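Local coordinates for protein importin subunit beta-1 (Saccharomyces cerevisiae, PDB 5OWU) that carries proteins into the nucleus as the beta subunit of the import receptor, joining importin alpha, which recognises the classical nuclear localization signal of the cargo, at residues F613-L625 with A647-G661. Sequence-based numbering, arbitrary orientation.
Sequences FIEDDVFYAISAL and ALNQVDSPVSITAVG
Helices 615-625 and 655-661 run almost parallel, their axes 9.1 Å apart and 4° from alignment, with the CA pairs Asp616-Val655 and Phe619-Thr658 nearest across them. Thr658 works with both branches. Its OG1 donates to Asp616 OD1, though the modelled 2.4 Å is doubtful, shorter than an ordinary hydrogen bond. A chi1 of -53° sets OG1 beside the backbone N and leaves CG2 anti to it, over the middle of the Tyr620 ring, 3.5 Å from the centroid, a CH-pi contact with one of two modelled Tyr620 conformers. Phe619 is a knob in the hole formed by Ala647, Val655, Thr658 and Ala659: its CZ lies 3.5 Å from Ala647 CB, and Val655 CG2 comes over one ring face, offset toward the rim. Phe640 meets the same ring. Helices 615-629 and 655-669 are the second helices of HEAT repeats 14 and 15, stacked in the superhelix; Ala647 comes from the end of helix 637-649. The extended Glu615 chain crosses Val655, Glu615 CD 3.7 Å from Val655 CG2, and a water donates to Glu615 OE1 and Gln650 OE1. Ser623 OG donates to Phe619 O (2.8 Å) and accepts from a second water, which also donates to Thr658 O.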
ATOM      1  N   PHE A 613      -6.263  22.757  10.431  1.00 59.19           N
ATOM      2  CA  PHE A 613      -6.962  21.765   9.618  1.00 54.63           C
ATOM      3  C   PHE A 613      -6.877  22.066   8.123  1.00 41.56           C
ATOM      4  O   PHE A 613      -6.916  21.134   7.314  1.00 57.25           O
ATOM      5  CB  PHE A 613      -8.428  21.667  10.053  1.00 66.12           C
ATOM      6  CG  PHE A 613      -8.610  21.271  11.496  1.00 67.00           C
ATOM      7  CD1 PHE A 613      -8.676  22.234  12.487  1.00 75.72           C
ATOM      8  CD2 PHE A 613      -8.715  19.938  11.862  1.00 68.53           C
ATOM      9  CE1 PHE A 613      -8.841  21.881  13.811  1.00 81.12           C
ATOM     10  CE2 PHE A 613      -8.883  19.580  13.190  1.00 70.74           C
ATOM     11  CZ  PHE A 613      -8.946  20.553  14.162  1.00 74.73           C
ATOM     12  N   ILE A 614      -6.753  23.337   7.735  1.00 47.45           N
ATOM     13  CA  ILE A 614      -6.641  23.717   6.330  1.00 52.51           C
ATOM     14  C   ILE A 614      -5.301  24.356   5.983  1.00 55.81           C
ATOM     15  O   ILE A 614      -5.062  24.650   4.807  1.00 45.86           O
ATOM     16  CB  ILE A 614      -7.786  24.658   5.908  1.00 41.95           C
ATOM     17  CG1 ILE A 614      -7.778  25.924   6.758  1.00 42.95           C
ATOM     18  CG2 ILE A 614      -9.126  23.948   6.010  1.00 56.18           C
ATOM     19  CD1 ILE A 614      -8.443  27.092   6.081  1.00 56.16           C
ATOM     20  N   GLU A 615      -4.417  24.592   6.959  1.00 50.48           N
ATOM     21  CA  GLU A 615      -3.201  25.345   6.657  1.00 46.81           C
ATOM     22  C   GLU A 615      -2.350  24.636   5.612  1.00 33.55           C
ATOM     23  O   GLU A 615      -1.616  25.288   4.868  1.00 38.65           O
ATOM     24  CB  GLU A 615      -2.384  25.598   7.930  1.00 37.70           C
ATOM     25  CG  GLU A 615      -1.907  24.354   8.661  1.00 39.13           C
ATOM     26  CD  GLU A 615      -0.991  24.677   9.838  1.00 53.07           C
ATOM     27  OE1 GLU A 615      -0.492  25.824   9.928  1.00 49.58           O
ATOM     28  OE2 GLU A 615      -0.771  23.779  10.675  1.00 48.67           O
ATOM     29  N   ASP A 616      -2.423  23.309   5.547  1.00 34.58           N
ATOM     30  CA  ASP A 616      -1.689  22.572   4.524  1.00 40.20           C
ATOM     31  C   ASP A 616      -2.144  22.975   3.122  1.00 44.03           C
ATOM     32  O   ASP A 616      -1.323  23.301   2.251  1.00 36.85           O
ATOM     33  CB  ASP A 616      -1.880  21.072   4.753  1.00 52.37           C
ATOM     34  CG  ASP A 616      -0.863  20.236   4.015  1.00 65.62           C
ATOM     35  OD1 ASP A 616       0.340  20.567   4.089  1.00 64.94           O
ATOM     36  OD2 ASP A 616      -1.267  19.247   3.364  1.00 68.31           O
ATOM     37  N   ASP A 617      -3.460  22.967   2.889  1.00 41.33           N
ATOM     38  CA  ASP A 617      -3.990  23.369   1.590  1.00 34.87           C
ATOM     39  C   ASP A 617      -3.757  24.852   1.316  1.00 34.92           C
ATOM     40  O   ASP A 617      -3.567  25.250   0.154  1.00 32.85           O
ATOM     41  CB  ASP A 617      -5.474  23.027   1.525  1.00 41.17           C
ATOM     42  CG  ASP A 617      -5.726  21.537   1.680  1.00 42.95           C
ATOM     43  OD1 ASP A 617      -5.007  20.742   1.036  1.00 46.08           O
ATOM     44  OD2 ASP A 617      -6.617  21.162   2.464  1.00 51.93           O
ATOM     45  N   VAL A 618      -3.745  25.680   2.365  1.00 30.57           N
ATOM     46  CA  VAL A 618      -3.424  27.091   2.180  1.00 33.05           C
ATOM     47  C   VAL A 618      -1.982  27.240   1.728  1.00 29.09           C
ATOM     48  O   VAL A 618      -1.675  28.042   0.843  1.00 28.82           O
ATOM     49  CB  VAL A 618      -3.689  27.885   3.472  1.00 40.95           C
ATOM     50  CG1 VAL A 618      -3.255  29.334   3.300  1.00 32.48           C
ATOM     51  CG2 VAL A 618      -5.162  27.817   3.854  1.00 45.02           C
ATOM     52  N   PHE A 619      -1.075  26.482   2.336  1.00 27.79           N
ATOM     53  CA  PHE A 619       0.326  26.533   1.943  1.00 27.83           C
ATOM     54  C   PHE A 619       0.508  26.052   0.514  1.00 31.40           C
ATOM     55  O   PHE A 619       1.332  26.596  -0.225  1.00 30.24           O
ATOM     56  CB  PHE A 619       1.167  25.694   2.902  1.00 33.54           C
ATOM     57  CG  PHE A 619       1.734  26.478   4.043  1.00 32.07           C
ATOM     58  CD1 PHE A 619       0.911  26.986   5.031  1.00 42.48           C
ATOM     59  CD2 PHE A 619       3.095  26.713   4.123  1.00 38.94           C
ATOM     60  CE1 PHE A 619       1.440  27.721   6.084  1.00 39.93           C
ATOM     61  CE2 PHE A 619       3.627  27.436   5.170  1.00 38.59           C
ATOM     62  CZ  PHE A 619       2.798  27.942   6.151  1.00 35.10           C
ATOM     63  N   TYR A 620      -0.239  25.020   0.109  1.00 37.41           N
ATOM     64  CA  TYR A 620      -0.189  24.579  -1.282  0.53 31.51           C
ATOM     65  C   TYR A 620      -0.596  25.705  -2.226  1.00 29.27           C
ATOM     66  O   TYR A 620       0.042  25.920  -3.268  1.00 30.28           O
ATOM     67  CB  TYR A 620      -1.091  23.354  -1.480  0.53 36.90           C
ATOM     68  CG  TYR A 620      -0.454  22.031  -1.092  0.53 40.86           C
ATOM     69  CD1 TYR A 620       0.795  21.666  -1.586  0.53 48.56           C
ATOM     70  CD2 TYR A 620      -1.099  21.146  -0.235  0.53 44.02           C
ATOM     71  CE1 TYR A 620       1.381  20.463  -1.239  0.53 47.77           C
ATOM     72  CE2 TYR A 620      -0.517  19.936   0.118  0.53 44.27           C
ATOM     73  CZ  TYR A 620       0.723  19.604  -0.385  0.53 50.06           C
ATOM     74  OH  TYR A 620       1.310  18.409  -0.040  0.53 54.03           O
ATOM     75  N   ALA A 621      -1.644  26.454  -1.871  1.00 32.36           N
ATOM     76  CA  ALA A 621      -2.084  27.530  -2.755  1.00 32.35           C
ATOM     77  C   ALA A 621      -1.107  28.703  -2.736  1.00 32.37           C
ATOM     78  O   ALA A 621      -0.871  29.345  -3.769  1.00 32.33           O
ATOM     79  CB  ALA A 621      -3.484  27.989  -2.361  1.00 32.53           C
ATOM     80  N   ILE A 622      -0.534  29.003  -1.571  1.00 32.52           N
ATOM     81  CA  ILE A 622       0.470  30.059  -1.489  1.00 30.56           C
ATOM     82  C   ILE A 622       1.678  29.684  -2.331  1.00 27.72           C
ATOM     83  O   ILE A 622       2.225  30.509  -3.069  1.00 29.72           O
ATOM     84  CB  ILE A 622       0.858  30.318  -0.022  1.00 30.32           C
ATOM     85  CG1 ILE A 622      -0.328  30.938   0.730  1.00 34.38           C
ATOM     86  CG2 ILE A 622       2.093  31.216   0.060  1.00 32.84           C
ATOM     87  CD1 ILE A 622      -0.097  31.118   2.204  1.00 30.76           C
ATOM     88  N   SER A 623       2.102  28.425  -2.248  1.00 30.95           N
ATOM     89  CA  SER A 623       3.221  27.966  -3.059  1.00 30.51           C
ATOM     90  C   SER A 623       2.923  28.125  -4.542  1.00 33.13           C
ATOM     91  O   SER A 623       3.780  28.588  -5.301  1.00 28.99           O
ATOM     92  CB  SER A 623       3.543  26.511  -2.729  1.00 32.42           C
ATOM     93  OG  SER A 623       3.908  26.380  -1.369  1.00 40.19           O
ATOM     94  N   ALA A 624       1.714  27.747  -4.977  1.00 30.67           N
ATOM     95  CA  ALA A 624       1.364  27.930  -6.384  1.00 34.24           C
ATOM     96  C   ALA A 624       1.421  29.401  -6.777  1.00 24.98           C
ATOM     97  O   ALA A 624       1.946  29.751  -7.843  1.00 32.01           O
ATOM     98  CB  ALA A 624      -0.027  27.359  -6.662  1.00 33.37           C
ATOM     99  N   LEU A 625       0.876  30.279  -5.935  1.00 29.33           N
ATOM    100  CA  LEU A 625       0.927  31.708  -6.231  1.00 32.85           C
ATOM    101  C   LEU A 625       2.368  32.210  -6.326  1.00 34.65           C
ATOM    102  O   LEU A 625       2.706  32.970  -7.238  1.00 34.17           O
ATOM    103  CB  LEU A 625       0.149  32.494  -5.175  1.00 34.81           C
ATOM    104  CG  LEU A 625      -0.040  33.986  -5.455  1.00 45.12           C
ATOM    105  CD1 LEU A 625      -0.760  34.195  -6.756  1.00 49.50           C
ATOM    106  CD2 LEU A 625      -0.800  34.669  -4.333  1.00 48.00           C
ATOM    107  N   ALA A 647       5.621  26.731  10.360  1.00 46.35           N
ATOM    108  CA  ALA A 647       5.229  25.501   9.681  1.00 45.28           C
ATOM    109  C   ALA A 647       6.423  24.577   9.483  1.00 44.38           C
ATOM    110  O   ALA A 647       6.327  23.366   9.714  1.00 43.09           O
ATOM    111  CB  ALA A 647       4.582  25.835   8.338  1.00 40.09           C
ATOM    112  N   LEU A 648       7.554  25.131   9.046  1.00 48.26           N
ATOM    113  CA  LEU A 648       8.742  24.319   8.814  1.00 48.48           C
ATOM    114  C   LEU A 648       9.177  23.608  10.087  1.00 46.28           C
ATOM    115  O   LEU A 648       9.636  22.462  10.038  1.00 45.40           O
ATOM    116  CB  LEU A 648       9.879  25.190   8.279  1.00 50.80           C
ATOM    117  CG  LEU A 648       9.775  25.661   6.827  1.00 40.33           C
ATOM    118  CD1 LEU A 648      10.746  26.798   6.577  1.00 37.50           C
ATOM    119  CD2 LEU A 648      10.042  24.518   5.855  1.00 37.76           C
ATOM    120  N   ASN A 649       9.039  24.271  11.239  1.00 50.45           N
ATOM    121  CA  ASN A 649       9.472  23.659  12.491  1.00 59.18           C
ATOM    122  C   ASN A 649       8.458  22.677  13.064  1.00 57.38           C
ATOM    123  O   ASN A 649       8.816  21.893  13.949  1.00 60.12           O
ATOM    124  CB  ASN A 649       9.784  24.743  13.522  1.00 56.72           C
ATOM    125  CG  ASN A 649      11.095  25.439  13.242  1.00 62.38           C
ATOM    126  OD1 ASN A 649      12.047  24.817  12.767  1.00 55.26           O
ATOM    127  ND2 ASN A 649      11.152  26.735  13.522  1.00 64.01           N
ATOM    128  N   GLN A 650       7.209  22.695  12.592  1.00 61.37           N
ATOM    129  CA  GLN A 650       6.215  21.698  13.001  1.00 67.54           C
ATOM    130  C   GLN A 650       6.505  20.385  12.274  1.00 58.27           C
ATOM    131  O   GLN A 650       5.758  19.931  11.405  1.00 67.39           O
ATOM    132  CB  GLN A 650       4.802  22.179  12.711  1.00 67.08           C
ATOM    133  CG  GLN A 650       4.286  23.240  13.663  1.00 72.64           C
ATOM    134  CD  GLN A 650       2.893  23.725  13.294  1.00 75.07           C
ATOM    135  OE1 GLN A 650       2.598  24.919  13.375  1.00 71.97           O
ATOM    136  NE2 GLN A 650       2.029  22.800  12.886  1.00 74.54           N
ATOM    137  N   VAL A 651       7.624  19.769  12.655  1.00 54.91           N
ATOM    138  CA  VAL A 651       8.099  18.581  11.955  1.00 63.27           C
ATOM    139  C   VAL A 651       7.168  17.386  12.125  1.00 66.10           C
ATOM    140  O   VAL A 651       7.207  16.460  11.307  1.00 69.28           O
ATOM    141  CB  VAL A 651       9.518  18.211  12.423  1.00 63.73           C
ATOM    142  CG1 VAL A 651      10.512  19.260  11.979  1.00 58.76           C
ATOM    143  CG2 VAL A 651       9.560  18.014  13.941  1.00 67.18           C
ATOM    144  N   ASP A 652       6.351  17.358  13.180  1.00 66.90           N
ATOM    145  CA  ASP A 652       5.390  16.268  13.340  1.00 69.68           C
ATOM    146  C   ASP A 652       4.214  16.409  12.380  1.00 71.03           C
ATOM    147  O   ASP A 652       3.669  15.402  11.912  1.00 77.48           O
ATOM    148  CB  ASP A 652       4.882  16.222  14.779  1.00 71.05           C
ATOM    149  CG  ASP A 652       4.134  17.482  15.171  1.00 72.90           C
ATOM    150  OD1 ASP A 652       4.428  18.550  14.597  1.00 78.68           O
ATOM    151  OD2 ASP A 652       3.254  17.404  16.052  1.00 80.78           O
ATOM    152  N   SER A 653       3.814  17.635  12.080  1.00 71.24           N
ATOM    153  CA  SER A 653       2.656  17.905  11.248  1.00 70.46           C
ATOM    154  C   SER A 653       3.020  17.809   9.765  1.00 75.00           C
ATOM    155  O   SER A 653       4.164  18.065   9.381  1.00 72.03           O
ATOM    156  CB  SER A 653       2.112  19.294  11.560  1.00 64.93           C
ATOM    157  OG  SER A 653       0.961  19.592  10.794  1.00 73.69           O
ATOM    158  N   PRO A 654       2.065  17.440   8.904  1.00 68.56           N
ATOM    159  CA  PRO A 654       2.351  17.435   7.460  1.00 59.90           C
ATOM    160  C   PRO A 654       2.564  18.822   6.876  1.00 51.87           C
ATOM    161  O   PRO A 654       3.019  18.929   5.730  1.00 51.68           O
ATOM    162  CB  PRO A 654       1.109  16.764   6.860  1.00 58.68           C
ATOM    163  CG  PRO A 654       0.028  17.032   7.843  1.00 66.35           C
ATOM    164  CD  PRO A 654       0.688  17.002   9.191  1.00 71.34           C
ATOM    165  N   VAL A 655       2.263  19.882   7.629  1.00 56.37           N
ATOM    166  CA  VAL A 655       2.446  21.239   7.123  1.00 58.41           C
ATOM    167  C   VAL A 655       3.916  21.518   6.828  1.00 44.17           C
ATOM    168  O   VAL A 655       4.238  22.348   5.969  1.00 41.55           O
ATOM    169  CB  VAL A 655       1.867  22.256   8.129  1.00 50.51           C
ATOM    170  CG1 VAL A 655       2.761  22.377   9.360  1.00 53.51           C
ATOM    171  CG2 VAL A 655       1.658  23.611   7.472  1.00 47.62           C
ATOM    172  N   SER A 656       4.830  20.840   7.528  1.00 43.99           N
ATOM    173  CA  SER A 656       6.253  21.085   7.305  1.00 55.35           C
ATOM    174  C   SER A 656       6.686  20.577   5.935  1.00 45.41           C
ATOM    175  O   SER A 656       7.518  21.205   5.269  1.00 42.96           O
ATOM    176  CB  SER A 656       7.081  20.427   8.410  1.00 51.23           C
ATOM    177  OG  SER A 656       6.921  19.016   8.400  1.00 57.71           O
ATOM    178  N   ILE A 657       6.128  19.446   5.498  1.00 36.24           N
ATOM    179  CA  ILE A 657       6.404  18.936   4.157  1.00 35.21           C
ATOM    180  C   ILE A 657       6.007  19.969   3.114  1.00 32.15           C
ATOM    181  O   ILE A 657       6.761  20.267   2.176  1.00 35.94           O
ATOM    182  CB  ILE A 657       5.660  17.610   3.917  1.00 46.53           C
ATOM    183  CG1 ILE A 657       5.942  16.597   5.033  1.00 50.12           C
ATOM    184  CG2 ILE A 657       6.022  17.041   2.537  1.00 41.88           C
ATOM    185  CD1 ILE A 657       7.330  16.091   5.049  1.00 54.84           C
ATOM    186  N   THR A 658       4.800  20.518   3.253  1.00 42.19           N
ATOM    187  CA  THR A 658       4.307  21.475   2.275  1.00 45.80           C
ATOM    188  C   THR A 658       5.099  22.773   2.332  1.00 31.82           C
ATOM    189  O   THR A 658       5.317  23.409   1.296  1.00 40.09           O
ATOM    190  CB  THR A 658       2.818  21.723   2.508  1.00 45.09           C
ATOM    191  OG1 THR A 658       2.133  20.462   2.539  1.00 45.50           O
ATOM    192  CG2 THR A 658       2.233  22.578   1.399  1.00 42.65           C
ATOM    193  N   ALA A 659       5.556  23.167   3.522  1.00 38.54           N
ATOM    194  CA  ALA A 659       6.419  24.338   3.632  1.00 38.65           C
ATOM    195  C   ALA A 659       7.752  24.105   2.919  1.00 30.89           C
ATOM    196  O   ALA A 659       8.276  25.006   2.239  1.00 33.54           O
ATOM    197  CB  ALA A 659       6.628  24.687   5.109  1.00 29.48           C
ATOM    198  N   VAL A 660       8.308  22.895   3.038  1.00 35.70           N
ATOM    199  CA  VAL A 660       9.470  22.543   2.222  1.00 34.75           C
ATOM    200  C   VAL A 660       9.128  22.678   0.746  1.00 35.07           C
ATOM    201  O   VAL A 660       9.961  23.104  -0.063  1.00 35.75           O
ATOM    202  CB  VAL A 660       9.967  21.124   2.547  1.00 29.91           C
ATOM    203  CG1 VAL A 660      11.066  20.704   1.564  1.00 33.09           C
ATOM    204  CG2 VAL A 660      10.496  21.053   3.963  1.00 25.93           C
ATOM    205  N   GLY A 661       7.903  22.307   0.369  1.00 33.76           N
ATOM    206  CA  GLY A 661       7.483  22.480  -1.012  1.00 32.69           C
ATOM    207  C   GLY A 661       7.425  23.934  -1.429  1.00 27.77           C
ATOM    208  O   GLY A 661       7.657  24.264  -2.599  1.00 31.93           O
TER
HETATM  209  O   HOH W   1       2.073  26.093  11.206  1.00 57.30           O
HETATM  210  O   HOH W   2       4.127  23.440  -1.066  1.00 37.78           O